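Local coordinates for protein histidine--tRNA ligase (PDB 1QE0) that catalyses the ATP-dependent attachment of L-histidine to tRNA(His), working as a homodimeric class II aminoacyl-tRNA synthetase, at residues A[20-23]-A[24-28]; A[38-41]-A[42-46]; A[142-145]-A[146-149]. One frame throughout, in Å; residues are numbered along the deposited sequence.

Interaction 1 (A[20-23]-A[24-28]); sequences RYIE and NQLDE
Residues 20-23 and 24-28 are successive turns of helix 13-33, joined by i to i+4 backbone bonds: Asn24 N to Arg20 O, Gln25 N to Tyr21 O, Leu26 N to Ile22 O at 3.0 Å, and Asp27 N to Glu23 O. Ile22 and Leu26 then form the apolar stripe. They lie side by side and point the same way, CG2 of Ile22 meeting CD1 of Leu26 at 4.0 Å, and their branched aliphatic chains suit a buried face against helix 310-319. Tyr21 and Gln25 make the neighbouring pair. With CG anti to the backbone N in both (chi1 178° and 174°), ring and amide run alongside each other, their planes turned 55° apart, and Tyr21 OH lies 3.6 Å from Gln25 OE1. The amide's NE2 is hydrogen-bonded to Ser153, which fixes that end of the chain, while the tyrosine rests on Leu324 and Ile326. Glu23 and Asp27 carry like charges one turn apart, with Glu23 OE1 6.7 Å from Asp27 OD2. Arg39 of the second subunit gives Glu23 a countercharge and Tyr105 OH gives Asp27 OD1 a hydrogen bond, so neither carboxylate depends on the other. Arg20 pairs with Glu37 of the second subunit. Chemically, then, Arg20 and Glu23 carry salt bridges across the dimer, whereas Ile22 and Leu26 supply apolar packing within the subunit.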
ATOM      1  N   ARG A  20      -1.486   1.018   7.555  1.00  5.76           N
ATOM      2  CA  ARG A  20      -1.224  -0.353   7.129  1.00  8.41           C
ATOM      3  C   ARG A  20      -2.413  -1.251   7.326  1.00 10.91           C
ATOM      4  O   ARG A  20      -2.629  -2.169   6.543  1.00 17.27           O
ATOM      5  CB  ARG A  20      -0.019  -0.945   7.823  1.00  2.00           C
ATOM      6  CG  ARG A  20       1.243  -0.175   7.533  1.00  3.93           C
ATOM      7  CD  ARG A  20       2.420  -0.989   7.945  1.00 10.38           C
ATOM      8  NE  ARG A  20       2.315  -1.385   9.343  1.00  8.83           N
ATOM      9  CZ  ARG A  20       2.966  -0.761  10.301  1.00  9.88           C
ATOM     10  NH1 ARG A  20       2.853  -1.138  11.557  1.00 10.09           N
ATOM     11  NH2 ARG A  20       3.761   0.237   9.983  1.00 15.62           N
ATOM     12  N   TYR A  21      -3.180  -1.007   8.377  1.00 11.35           N
ATOM     13  CA  TYR A  21      -4.379  -1.804   8.610  1.00 10.57           C
ATOM     14  C   TYR A  21      -5.383  -1.603   7.455  1.00 10.10           C
ATOM     15  O   TYR A  21      -5.924  -2.573   6.884  1.00  8.29           O
ATOM     16  CB  TYR A  21      -5.012  -1.396   9.932  1.00  5.96           C
ATOM     17  CG  TYR A  21      -6.264  -2.144  10.206  1.00  5.54           C
ATOM     18  CD1 TYR A  21      -7.494  -1.630   9.820  1.00  4.53           C
ATOM     19  CD2 TYR A  21      -6.233  -3.356  10.855  1.00  8.73           C
ATOM     20  CE1 TYR A  21      -8.651  -2.290  10.077  1.00  7.22           C
ATOM     21  CE2 TYR A  21      -7.421  -4.045  11.119  1.00 13.03           C
ATOM     22  CZ  TYR A  21      -8.618  -3.490  10.727  1.00  5.98           C
ATOM     23  OH  TYR A  21      -9.804  -4.099  11.013  1.00 16.05           O
ATOM     24  N   ILE A  22      -5.643  -0.333   7.154  1.00  7.36           N
ATOM     25  CA  ILE A  22      -6.538   0.053   6.087  1.00  8.21           C
ATOM     26  C   ILE A  22      -6.008  -0.458   4.736  1.00  8.65           C
ATOM     27  O   ILE A  22      -6.714  -1.158   4.016  1.00  9.01           O
ATOM     28  CB  ILE A  22      -6.699   1.565   6.088  1.00  2.00           C
ATOM     29  CG1 ILE A  22      -7.592   1.949   7.258  1.00  4.87           C
ATOM     30  CG2 ILE A  22      -7.269   2.051   4.768  1.00  2.00           C
ATOM     31  CD1 ILE A  22      -7.632   3.424   7.541  1.00  6.93           C
ATOM     32  N   GLU A  23      -4.765  -0.128   4.419  1.00  5.32           N
ATOM     33  CA  GLU A  23      -4.161  -0.571   3.177  1.00  5.70           C
ATOM     34  C   GLU A  23      -4.260  -2.069   3.008  1.00  4.89           C
ATOM     35  O   GLU A  23      -4.626  -2.531   1.929  1.00 11.78           O
ATOM     36  CB  GLU A  23      -2.694  -0.165   3.095  1.00  4.25           C
ATOM     37  CG  GLU A  23      -2.520   1.313   3.106  1.00  6.58           C
ATOM     38  CD  GLU A  23      -1.083   1.756   3.293  1.00 14.52           C
ATOM     39  OE1 GLU A  23      -0.223   0.950   3.738  1.00  8.33           O
ATOM     40  OE2 GLU A  23      -0.822   2.942   2.982  1.00 18.02           O
ATOM     41  N   ASN A  24      -3.974  -2.832   4.059  1.00  5.24           N
ATOM     42  CA  ASN A  24      -4.031  -4.290   3.958  1.00 10.01           C
ATOM     43  C   ASN A  24      -5.443  -4.792   3.753  1.00 11.59           C
ATOM     44  O   ASN A  24      -5.686  -5.705   2.964  1.00 13.86           O
ATOM     45  CB  ASN A  24      -3.391  -4.988   5.159  1.00 15.46           C
ATOM     46  CG  ASN A  24      -3.455  -6.533   5.053  1.00 26.08           C
ATOM     47  OD1 ASN A  24      -4.166  -7.197   5.813  1.00 25.45           O
ATOM     48  ND2 ASN A  24      -2.686  -7.103   4.124  1.00 31.92           N
ATOM     49  N   GLN A  25      -6.391  -4.170   4.431  1.00 15.71           N
ATOM     50  CA  GLN A  25      -7.787  -4.564   4.290  1.00 14.87           C
ATOM     51  C   GLN A  25      -8.318  -4.322   2.864  1.00 16.19           C
ATOM     52  O   GLN A  25      -9.159  -5.086   2.371  1.00 21.74           O
ATOM     53  CB  GLN A  25      -8.633  -3.830   5.320  1.00  8.14           C
ATOM     54  CG  GLN A  25     -10.082  -4.063   5.146  1.00  6.49           C
ATOM     55  CD  GLN A  25     -10.803  -4.037   6.444  1.00  9.16           C
ATOM     56  OE1 GLN A  25     -10.284  -4.478   7.457  1.00 17.17           O
ATOM     57  NE2 GLN A  25     -12.031  -3.566   6.423  1.00 16.49           N
ATOM     58  N   LEU A  26      -7.858  -3.246   2.217  1.00 14.11           N
ATOM     59  CA  LEU A  26      -8.274  -2.920   0.847  1.00 11.13           C
ATOM     60  C   LEU A  26      -7.664  -3.917  -0.158  1.00 12.55           C
ATOM     61  O   LEU A  26      -8.314  -4.339  -1.121  1.00 10.72           O
ATOM     62  CB  LEU A  26      -7.896  -1.483   0.498  1.00  6.40           C
ATOM     63  CG  LEU A  26      -8.766  -0.382   1.131  1.00  9.90           C
ATOM     64  CD1 LEU A  26      -8.171   1.051   0.958  1.00  2.00           C
ATOM     65  CD2 LEU A  26     -10.148  -0.490   0.535  1.00  5.13           C
ATOM     66  N   ASP A  27      -6.432  -4.332   0.087  1.00 11.35           N
ATOM     67  CA  ASP A  27      -5.804  -5.296  -0.797  1.00  9.60           C
ATOM     68  C   ASP A  27      -6.582  -6.603  -0.757  1.00  9.81           C
ATOM     69  O   ASP A  27      -6.713  -7.274  -1.780  1.00 13.34           O
ATOM     70  CB  ASP A  27      -4.351  -5.515  -0.383  1.00  6.70           C
ATOM     71  CG  ASP A  27      -3.502  -4.263  -0.536  1.00  6.28           C
ATOM     72  OD1 ASP A  27      -3.865  -3.335  -1.291  1.00 13.04           O
ATOM     73  OD2 ASP A  27      -2.452  -4.193   0.106  1.00  7.30           O
ATOM     74  N   GLU A  28      -7.119  -6.948   0.415  1.00  8.48           N
ATOM     75  CA  GLU A  28      -7.896  -8.179   0.580  1.00  6.19           C
ATOM     76  C   GLU A  28      -9.216  -8.088  -0.121  1.00  8.03           C
ATOM     77  O   GLU A  28      -9.609  -9.005  -0.819  1.00 10.24           O
ATOM     78  CB  GLU A  28      -8.175  -8.458   2.032  1.00  4.97           C
ATOM     79  CG  GLU A  28      -6.939  -8.677   2.849  1.00 20.91           C
ATOM     80  CD  GLU A  28      -7.261  -9.077   4.265  1.00 28.26           C
ATOM     81  OE1 GLU A  28      -8.447  -9.432   4.532  1.00 32.33           O
ATOM     82  OE2 GLU A  28      -6.326  -9.044   5.102  1.00 29.18           O
TER

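Interaction 2 (A[38-41]-A[42-46]); sequences IRTP and IFEST
Thr40 and Glu44 meet four residues apart, where the loop 38-41 runs into strand 43-45. The backbone makes no hydrogen bond across this join. Pro41 is extended (psi 160°), whereas Ile42 has helix-like angles, and that change turns the chain before Phe43 starts the strand. Proline's restricted phi, here -64°, suits the extended step before the turn, and having no N-H it brings no donor that must be satisfied there.

The van der Waals contacts are few. The Glu44 chain folds back because it bends at CB-CG (chi2 -76°), and the side chains of Thr40 and Glu44 cross at about a right angle, with Glu44 OE2 at the Thr40 CG2 methyl. OE2 of Glu44 also approaches CD of the Pro41 ring, 3.7 Å away, and Pro41 CB lies near Phe43 O.

The polar bonds described here go to residues outside the two segments. Glu44 OE2 forms a salt bridge with Arg87, which gives the buried carboxylate a countercharge and probably favours its ionised form. Arg78 NH1 reaches the carbonyl oxygens of Thr40 and Pro41, both weakly. Ile42 N donates to Gln123 OE1 of the second subunit, and Ser45 stands at the N-cap of the following helix, its OG making a weak bond to Asp47 N.

Helix 13-33, followed by strand 36-37 and Pro41, is consistent with motif 1 of class II synthetases, an element of the dimer interface. Thr40 and Glu44 lie against Ala84 of helix 82-91, Ile42 packs on Pro109 and Phe111 of strand 102-111, and Phe43 covers Ile75 and Leu77 of the antiparallel strand 75-77.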
ATOM      1  N   ILE A  38      -1.632  -1.979  -9.539  1.00  3.42           N
ATOM      2  CA  ILE A  38      -0.661  -1.467 -10.480  1.00  2.48           C
ATOM      3  C   ILE A  38      -0.042  -0.276  -9.748  1.00  3.09           C
ATOM      4  O   ILE A  38      -0.708   0.373  -8.948  1.00  3.22           O
ATOM      5  CB  ILE A  38      -1.347  -1.035 -11.804  1.00  8.69           C
ATOM      6  CG1 ILE A  38      -0.327  -0.560 -12.845  1.00  3.28           C
ATOM      7  CG2 ILE A  38      -2.369   0.072 -11.546  1.00  8.01           C
ATOM      8  CD1 ILE A  38      -0.994  -0.063 -14.112  1.00  2.00           C
ATOM      9  N   ARG A  39       1.251  -0.051  -9.951  1.00  3.35           N
ATOM     10  CA  ARG A  39       1.966   1.031  -9.314  1.00  2.00           C
ATOM     11  C   ARG A  39       2.684   1.788 -10.395  1.00  4.75           C
ATOM     12  O   ARG A  39       3.603   1.297 -11.018  1.00 10.74           O
ATOM     13  CB  ARG A  39       2.982   0.486  -8.341  1.00  2.00           C
ATOM     14  CG  ARG A  39       2.466  -0.618  -7.479  1.00  2.00           C
ATOM     15  CD  ARG A  39       3.236  -0.697  -6.197  1.00  2.00           C
ATOM     16  NE  ARG A  39       2.635  -1.673  -5.314  1.00  2.00           N
ATOM     17  CZ  ARG A  39       3.271  -2.190  -4.283  1.00  2.00           C
ATOM     18  NH1 ARG A  39       4.505  -1.797  -4.041  1.00  3.27           N
ATOM     19  NH2 ARG A  39       2.706  -3.123  -3.531  1.00  2.00           N
ATOM     20  N   THR A  40       2.217   2.990 -10.627  1.00  8.00           N
ATOM     21  CA  THR A  40       2.718   3.901 -11.639  1.00  7.70           C
ATOM     22  C   THR A  40       3.798   4.775 -10.977  1.00 11.11           C
ATOM     23  O   THR A  40       3.875   4.846  -9.753  1.00 16.55           O
ATOM     24  CB  THR A  40       1.475   4.737 -12.045  1.00  9.25           C
ATOM     25  OG1 THR A  40       0.763   4.022 -13.044  1.00  6.04           O
ATOM     26  CG2 THR A  40       1.786   6.186 -12.443  1.00  7.70           C
ATOM     27  N   PRO A  41       4.688   5.388 -11.761  1.00  7.95           N
ATOM     28  CA  PRO A  41       5.736   6.252 -11.193  1.00  7.67           C
ATOM     29  C   PRO A  41       5.130   7.480 -10.502  1.00  9.57           C
ATOM     30  O   PRO A  41       3.984   7.872 -10.774  1.00 10.65           O
ATOM     31  CB  PRO A  41       6.527   6.671 -12.426  1.00  4.32           C
ATOM     32  CG  PRO A  41       6.365   5.472 -13.304  1.00  8.49           C
ATOM     33  CD  PRO A  41       4.921   5.146 -13.186  1.00  6.26           C
ATOM     34  N   ILE A  42       5.899   8.107  -9.628  1.00 10.10           N
ATOM     35  CA  ILE A  42       5.396   9.280  -8.932  1.00 11.13           C
ATOM     36  C   ILE A  42       5.187  10.427  -9.908  1.00  9.85           C
ATOM     37  O   ILE A  42       4.379  11.305  -9.678  1.00 13.66           O
ATOM     38  CB  ILE A  42       6.342   9.696  -7.786  1.00 10.67           C
ATOM     39  CG1 ILE A  42       6.208   8.708  -6.629  1.00  8.96           C
ATOM     40  CG2 ILE A  42       6.033  11.104  -7.304  1.00  9.58           C
ATOM     41  CD1 ILE A  42       4.937   8.875  -5.826  1.00  6.11           C
ATOM     42  N   PHE A  43       5.946  10.444 -10.988  1.00 11.96           N
ATOM     43  CA  PHE A  43       5.780  11.488 -11.971  1.00 10.66           C
ATOM     44  C   PHE A  43       5.564  10.885 -13.335  1.00 14.66           C
ATOM     45  O   PHE A  43       5.914   9.741 -13.605  1.00 12.60           O
ATOM     46  CB  PHE A  43       6.948  12.503 -11.978  1.00 12.27           C
ATOM     47  CG  PHE A  43       8.313  11.891 -12.126  1.00  5.93           C
ATOM     48  CD1 PHE A  43       9.141  11.750 -11.024  1.00  4.06           C
ATOM     49  CD2 PHE A  43       8.759  11.440 -13.364  1.00  6.56           C
ATOM     50  CE1 PHE A  43      10.393  11.162 -11.160  1.00  7.31           C
ATOM     51  CE2 PHE A  43       9.996  10.855 -13.516  1.00  2.23           C
ATOM     52  CZ  PHE A  43      10.819  10.711 -12.424  1.00  4.46           C
ATOM     53  N   GLU A  44       4.921  11.671 -14.175  1.00 20.52           N
ATOM     54  CA  GLU A  44       4.614  11.292 -15.531  1.00 22.99           C
ATOM     55  C   GLU A  44       5.007  12.470 -16.412  1.00 24.66           C
ATOM     56  O   GLU A  44       5.358  13.549 -15.903  1.00 20.81           O
ATOM     57  CB  GLU A  44       3.113  11.062 -15.658  1.00 21.79           C
ATOM     58  CG  GLU A  44       2.605   9.869 -14.929  1.00 20.58           C
ATOM     59  CD  GLU A  44       2.932   8.577 -15.628  1.00 22.10           C
ATOM     60  OE1 GLU A  44       3.366   8.576 -16.814  1.00 22.44           O
ATOM     61  OE2 GLU A  44       2.723   7.546 -14.978  1.00 25.97           O
ATOM     62  N   SER A  45       4.977  12.249 -17.724  1.00 25.24           N
ATOM     63  CA  SER A  45       5.287  13.310 -18.647  1.00 25.54           C
ATOM     64  C   SER A  45       4.211  14.350 -18.417  1.00 24.31           C
ATOM     65  O   SER A  45       3.028  14.023 -18.356  1.00 25.67           O
ATOM     66  CB  SER A  45       5.215  12.817 -20.083  1.00 29.11           C
ATOM     67  OG  SER A  45       5.069  13.929 -20.959  1.00 35.17           O
ATOM     68  N   THR A  46       4.620  15.597 -18.288  1.00 22.91           N
ATOM     69  CA  THR A  46       3.677  16.665 -18.076  1.00 25.59           C
ATOM     70  C   THR A  46       2.561  16.550 -19.093  1.00 27.37           C
ATOM     71  O   THR A  46       1.395  16.747 -18.775  1.00 31.74           O
ATOM     72  CB  THR A  46       4.355  18.029 -18.239  1.00 28.06           C
ATOM     73  OG1 THR A  46       5.423  18.140 -17.284  1.00 33.91           O
ATOM     74  CG2 THR A  46       3.354  19.151 -18.010  1.00 31.35           C
TER

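Interaction 3 (A[142-145]-A[146-149]); sequences EVLA and MVMH
Ala145 O is gripped by two backbone amides of the next turn: His149 N at 2.8 Å, with an N-H...O angle of 146°, and more weakly Met148 N at 3.3 Å. The other i to i+4 bonds here join Met146 N to Glu142 O, Val147 N to Val143 O at 3.0 Å and Met148 N to Leu144 O. Little of the contact is made by side-chain ends. CG1 of Val147 and CD2 of Leu144 are 4.4 Å apart, and both residues pack on Phe267 of strand 265-272. On another face Met146 starts with CG anti to the backbone N (chi1 179°) and bends at its thioether (chi3 -77°); this flexible side chain packs on Met30, Tyr33 and Tyr35. Alanine suits position 145, where a small CB packs close against Ile247 and Leu245.

The polar ends sit at the dimer interface. Glu142 OE2 is shared by Lys103 and by Arg353 and Tyr363 of the second subunit, while OE1 meets Tyr35 OH; this setting would probably favour a charged carboxylate. His149 ND1 bonds to Tyr33 OH, and its ring stacks on His354 of the second subunit. Helix 137-153 thus has an apolar side on the sheet of the class II catalytic fold, and its glutamate and histidine meet the anticodon-binding domain of the partner subunit.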
ATOM      1  N   GLU A 142     -21.219  -3.910  -9.753  1.00  9.37           N
ATOM      2  CA  GLU A 142     -20.073  -4.476  -9.028  1.00 10.60           C
ATOM      3  C   GLU A 142     -19.203  -3.409  -8.378  1.00 11.73           C
ATOM      4  O   GLU A 142     -18.747  -3.608  -7.233  1.00  8.04           O
ATOM      5  CB  GLU A 142     -19.188  -5.326  -9.931  1.00 11.93           C
ATOM      6  CG  GLU A 142     -17.943  -5.829  -9.236  1.00 10.28           C
ATOM      7  CD  GLU A 142     -16.969  -6.459 -10.199  1.00 13.91           C
ATOM      8  OE1 GLU A 142     -16.097  -5.719 -10.707  1.00 18.80           O
ATOM      9  OE2 GLU A 142     -17.074  -7.683 -10.446  1.00  8.80           O
ATOM     10  N   VAL A 143     -18.963  -2.294  -9.090  1.00  7.15           N
ATOM     11  CA  VAL A 143     -18.152  -1.261  -8.498  1.00  4.49           C
ATOM     12  C   VAL A 143     -18.900  -0.489  -7.449  1.00  7.40           C
ATOM     13  O   VAL A 143     -18.275  -0.003  -6.507  1.00 11.22           O
ATOM     14  CB  VAL A 143     -17.479  -0.312  -9.481  1.00  2.72           C
ATOM     15  CG1 VAL A 143     -17.164  -0.993 -10.800  1.00  2.00           C
ATOM     16  CG2 VAL A 143     -18.231   0.947  -9.617  1.00  2.00           C
ATOM     17  N   LEU A 144     -20.233  -0.413  -7.559  1.00  9.80           N
ATOM     18  CA  LEU A 144     -21.038   0.326  -6.550  1.00  6.93           C
ATOM     19  C   LEU A 144     -21.209  -0.487  -5.289  1.00  6.66           C
ATOM     20  O   LEU A 144     -21.191   0.055  -4.198  1.00 10.90           O
ATOM     21  CB  LEU A 144     -22.412   0.720  -7.059  1.00  3.61           C
ATOM     22  CG  LEU A 144     -22.409   1.763  -8.164  1.00  4.41           C
ATOM     23  CD1 LEU A 144     -23.807   1.836  -8.724  1.00  8.84           C
ATOM     24  CD2 LEU A 144     -21.934   3.096  -7.673  1.00  2.00           C
ATOM     25  N   ALA A 145     -21.400  -1.785  -5.442  1.00  4.02           N
ATOM     26  CA  ALA A 145     -21.527  -2.673  -4.312  1.00  4.06           C
ATOM     27  C   ALA A 145     -20.176  -2.650  -3.569  1.00 11.39           C
ATOM     28  O   ALA A 145     -20.128  -2.696  -2.328  1.00 13.90           O
ATOM     29  CB  ALA A 145     -21.829  -4.053  -4.805  1.00  2.05           C
ATOM     30  N   MET A 146     -19.084  -2.541  -4.336  1.00 14.57           N
ATOM     31  CA  MET A 146     -17.722  -2.500  -3.789  1.00 15.43           C
ATOM     32  C   MET A 146     -17.465  -1.219  -2.976  1.00 16.53           C
ATOM     33  O   MET A 146     -17.024  -1.294  -1.820  1.00 14.34           O
ATOM     34  CB  MET A 146     -16.686  -2.611  -4.927  1.00 14.30           C
ATOM     35  CG  MET A 146     -15.229  -2.550  -4.476  1.00 11.63           C
ATOM     36  SD  MET A 146     -14.103  -2.125  -5.830  1.00 14.01           S
ATOM     37  CE  MET A 146     -14.019  -3.607  -6.637  1.00  2.00           C
ATOM     38  N   VAL A 147     -17.740  -0.052  -3.575  1.00 17.20           N
ATOM     39  CA  VAL A 147     -17.502   1.210  -2.892  1.00 14.39           C
ATOM     40  C   VAL A 147     -18.288   1.201  -1.587  1.00 18.05           C
ATOM     41  O   VAL A 147     -17.856   1.782  -0.604  1.00 23.44           O
ATOM     42  CB  VAL A 147     -17.806   2.445  -3.788  1.00 10.35           C
ATOM     43  CG1 VAL A 147     -19.224   2.436  -4.238  1.00 17.39           C
ATOM     44  CG2 VAL A 147     -17.523   3.736  -3.043  1.00  9.89           C
ATOM     45  N   MET A 148     -19.384   0.445  -1.546  1.00 17.51           N
ATOM     46  CA  MET A 148     -20.187   0.350  -0.339  1.00 12.98           C
ATOM     47  C   MET A 148     -19.514  -0.629   0.606  1.00 13.87           C
ATOM     48  O   MET A 148     -19.393  -0.389   1.817  1.00 14.03           O
ATOM     49  CB  MET A 148     -21.570  -0.164  -0.681  1.00 15.29           C
ATOM     50  CG  MET A 148     -22.617   0.364   0.238  1.00 23.31           C
ATOM     51  SD  MET A 148     -22.875   2.090  -0.101  1.00 27.15           S
ATOM     52  CE  MET A 148     -24.539   2.223   0.431  1.00 31.07           C
ATOM     53  N   HIS A 149     -19.052  -1.734   0.040  1.00 10.71           N
ATOM     54  CA  HIS A 149     -18.398  -2.761   0.808  1.00  5.75           C
ATOM     55  C   HIS A 149     -17.154  -2.194   1.506  1.00  9.55           C
ATOM     56  O   HIS A 149     -16.972  -2.387   2.709  1.00 15.35           O
ATOM     57  CB  HIS A 149     -18.043  -3.926  -0.109  1.00  2.00           C
ATOM     58  CG  HIS A 149     -17.669  -5.191   0.586  1.00  3.45           C
ATOM     59  ND1 HIS A 149     -17.247  -6.322  -0.046  1.00  2.75           N
ATOM     60  CD2 HIS A 149     -17.626  -5.496   1.917  1.00  4.60           C
ATOM     61  CE1 HIS A 149     -16.958  -7.265   0.816  1.00  2.51           C
ATOM     62  NE2 HIS A 149     -17.176  -6.788   2.021  1.00  2.55           N
TER

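All three interactions belong to the catalytic part of the chain and all reach the second subunit. Interactions 1 and 2 have centres about 22 Å apart, yet they are joined through the dimer: helix 13-33 of each subunit faces segment 38-41 of its partner across the interface. Interaction 3 lies about 16 Å from interaction 1, centre to centre, and the nearest atoms of the two are about 6 Å apart; the later part of helix 13-33 packs on helix 137-153 to connect them. Interactions 2 and 3 are the farthest apart, with centres about 26 Å from each other. In this apo enzyme no ligand marks the active site, so the fold and the dimer interface place the three contacts.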